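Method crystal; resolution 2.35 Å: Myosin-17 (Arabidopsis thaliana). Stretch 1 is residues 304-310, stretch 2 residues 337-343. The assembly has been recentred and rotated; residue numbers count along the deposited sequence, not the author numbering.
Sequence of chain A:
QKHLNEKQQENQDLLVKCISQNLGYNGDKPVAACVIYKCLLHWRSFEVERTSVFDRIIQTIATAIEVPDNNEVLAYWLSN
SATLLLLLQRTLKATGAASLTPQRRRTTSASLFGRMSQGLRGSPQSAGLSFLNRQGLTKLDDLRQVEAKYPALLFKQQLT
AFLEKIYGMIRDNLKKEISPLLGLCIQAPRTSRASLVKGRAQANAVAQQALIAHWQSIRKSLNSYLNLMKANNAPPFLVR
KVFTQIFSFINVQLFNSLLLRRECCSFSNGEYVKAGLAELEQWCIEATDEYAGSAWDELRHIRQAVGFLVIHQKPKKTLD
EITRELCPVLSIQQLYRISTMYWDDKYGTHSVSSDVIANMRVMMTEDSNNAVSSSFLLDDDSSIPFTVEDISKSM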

# COMPACT_ATOMS: atom_id res chain seq x y z
N GLN A 304 10.47 2.66 -18.24
CA GLN A 304 11.77 2.78 -18.96
C GLN A 304 11.97 1.55 -19.86
O GLN A 304 12.38 1.74 -21.02
CB GLN A 304 12.91 2.96 -17.96
CG GLN A 304 12.97 4.36 -17.37
CD GLN A 304 13.98 4.49 -16.25
OE1 GLN A 304 14.99 3.80 -16.22
NE2 GLN A 304 13.72 5.41 -15.34
N ALA A 305 11.70 0.35 -19.33
CA ALA A 305 11.79 -0.94 -20.06
C ALA A 305 10.87 -0.92 -21.29
O ALA A 305 11.31 -1.34 -22.37
CB ALA A 305 11.43 -2.08 -19.14
N VAL A 306 9.63 -0.45 -21.11
CA VAL A 306 8.64 -0.27 -22.22
C VAL A 306 9.15 0.81 -23.17
O VAL A 306 9.02 0.63 -24.40
CB VAL A 306 7.24 0.07 -21.66
CG1 VAL A 306 6.32 0.67 -22.71
CG2 VAL A 306 6.60 -1.15 -21.03
N GLY A 307 9.72 1.90 -22.63
CA GLY A 307 10.37 2.97 -23.39
C GLY A 307 11.43 2.42 -24.33
O GLY A 307 11.53 2.92 -25.47
N PHE A 308 12.19 1.42 -23.88
CA PHE A 308 13.23 0.71 -24.68
C PHE A 308 12.55 -0.11 -25.78
O PHE A 308 12.93 0.06 -26.95
CB PHE A 308 14.11 -0.18 -23.78
CG PHE A 308 15.12 -1.00 -24.53
CD1 PHE A 308 16.31 -0.44 -24.97
CD2 PHE A 308 14.88 -2.34 -24.81
CE1 PHE A 308 17.24 -1.20 -25.66
CE2 PHE A 308 15.81 -3.10 -25.50
CZ PHE A 308 16.99 -2.53 -25.93
N LEU A 309 11.58 -0.96 -25.42
CA LEU A 309 10.93 -1.94 -26.34
C LEU A 309 10.32 -1.23 -27.56
O LEU A 309 10.29 -1.86 -28.64
CB LEU A 309 9.85 -2.72 -25.58
CG LEU A 309 10.35 -3.79 -24.61
CD1 LEU A 309 9.19 -4.36 -23.81
CD2 LEU A 309 11.09 -4.90 -25.33
N VAL A 310 9.85 0.02 -27.41
CA VAL A 310 9.09 0.76 -28.47
C VAL A 310 10.00 1.74 -29.22
O VAL A 310 9.53 2.30 -30.23
CB VAL A 310 7.87 1.50 -27.89
CG1 VAL A 310 6.93 0.55 -27.16
CG2 VAL A 310 8.26 2.67 -27.00
N ARG A 337 19.35 -9.09 -20.83
CA ARG A 337 18.23 -10.06 -20.98
C ARG A 337 17.21 -9.50 -21.98
O ARG A 337 16.89 -10.21 -22.95
CB ARG A 337 17.58 -10.35 -19.61
CG ARG A 337 16.31 -11.18 -19.67
CD ARG A 337 16.51 -12.52 -20.36
NE ARG A 337 17.46 -13.36 -19.63
CZ ARG A 337 17.15 -14.23 -18.68
NH1 ARG A 337 15.89 -14.40 -18.29
NH2 ARG A 337 18.10 -14.93 -18.10
N ILE A 338 16.74 -8.27 -21.75
CA ILE A 338 15.73 -7.58 -22.61
C ILE A 338 16.28 -7.47 -24.03
O ILE A 338 15.54 -7.80 -24.97
CB ILE A 338 15.34 -6.21 -22.02
CG1 ILE A 338 14.58 -6.36 -20.70
CG2 ILE A 338 14.55 -5.38 -23.02
CD1 ILE A 338 14.44 -5.07 -19.91
N SER A 339 17.54 -7.05 -24.17
CA SER A 339 18.24 -6.82 -25.47
C SER A 339 18.41 -8.13 -26.25
O SER A 339 18.22 -8.11 -27.48
CB SER A 339 19.57 -6.15 -25.25
OG SER A 339 19.40 -4.84 -24.73
N THR A 340 18.76 -9.23 -25.57
CA THR A 340 19.11 -10.54 -26.20
C THR A 340 17.84 -11.37 -26.47
O THR A 340 17.90 -12.24 -27.35
CB THR A 340 20.10 -11.32 -25.33
OG1 THR A 340 19.55 -11.44 -24.02
CG2 THR A 340 21.46 -10.67 -25.27
N MET A 341 16.76 -11.12 -25.73
CA MET A 341 15.48 -11.88 -25.83
C MET A 341 14.48 -11.14 -26.73
O MET A 341 13.48 -11.77 -27.13
CB MET A 341 14.87 -12.09 -24.44
CG MET A 341 14.05 -13.36 -24.32
SD MET A 341 13.73 -13.80 -22.59
CE MET A 341 12.70 -12.43 -22.08
N TYR A 342 14.75 -9.87 -27.04
CA TYR A 342 13.92 -8.99 -27.90
C TYR A 342 13.68 -9.65 -29.26
O TYR A 342 14.63 -10.19 -29.84
CB TYR A 342 14.58 -7.62 -28.08
CG TYR A 342 13.81 -6.67 -28.96
CD1 TYR A 342 12.74 -5.93 -28.47
CD2 TYR A 342 14.15 -6.50 -30.30
CE1 TYR A 342 12.03 -5.06 -29.27
CE2 TYR A 342 13.45 -5.63 -31.11
CZ TYR A 342 12.39 -4.90 -30.60
OH TYR A 342 11.69 -4.04 -31.40
N TRP A 343 12.44 -9.58 -29.75
CA TRP A 343 12.00 -10.08 -31.09
C TRP A 343 10.86 -9.20 -31.59
O TRP A 343 10.36 -8.38 -30.81
CB TRP A 343 11.61 -11.56 -31.01
CG TRP A 343 10.38 -11.80 -30.19
CD1 TRP A 343 10.26 -11.68 -28.84
CD2 TRP A 343 9.08 -12.18 -30.68
NE1 TRP A 343 8.98 -11.97 -28.45
CE2 TRP A 343 8.23 -12.28 -29.55
CE3 TRP A 343 8.54 -12.46 -31.94
CZ2 TRP A 343 6.89 -12.64 -29.65
CZ3 TRP A 343 7.22 -12.81 -32.04
CH2 TRP A 343 6.40 -12.90 -30.91

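Two helical segments of one chain of Myosin-17 lie side by side, running the same way with 28° between their axes and 11.3 Å between them at closest approach. At that spacing the backbones stay apart and side chains fill the gap. The register repeats at one helical turn: A305 CA lies 8.1 Å from I338 CA, and L309 CA lies 7.8 Å from Y342 CA. No hydrogen bond crosses, so the contact rests on shape and on largely apolar side-chain packing; 273 Å² of surface is buried, summed over both sides.

I338 is the central bump. Its CA-to-CB bond points toward the first helix, and its m,t side chain enters the hollow bordered by A305, F308 and L309. The small methyl of A305 leaves room for the end of the isoleucine, with A305 CB 4.3 Å from I338 CD1. The other branch, I338 CG2, faces two larger neighbours, 3.5 Å from F308 CD2 and 4.2 Å from L309 CD2.

F308 is the answering bump, also directed toward its partner. Its t rotamer carries the ring across to I338 and S339, both of which it meets obliquely. F308 CZ comes within 3.5 Å of S339 OG, a van der Waals contact; the hydroxyl is hydrogen-bonded to a residue just outside the stretch.

L309 starts out sideways, but its m,t side chain brings its end nearer the second stretch. There L309 CD2 meets the edge of the Y342 ring, 3.7 Å from Y342 CD1, while also touching I338. Y342 is the first residue to leave helical phi/psi, yet its CA-to-CB bond still points toward the first stretch; its hydroxyl is hydrogen-bonded elsewhere in the structure. Within the helices, L309 N to A305 O (3.1 Å) and M341 N to R337 O (2.9 Å) help hold the turns that present these side chains.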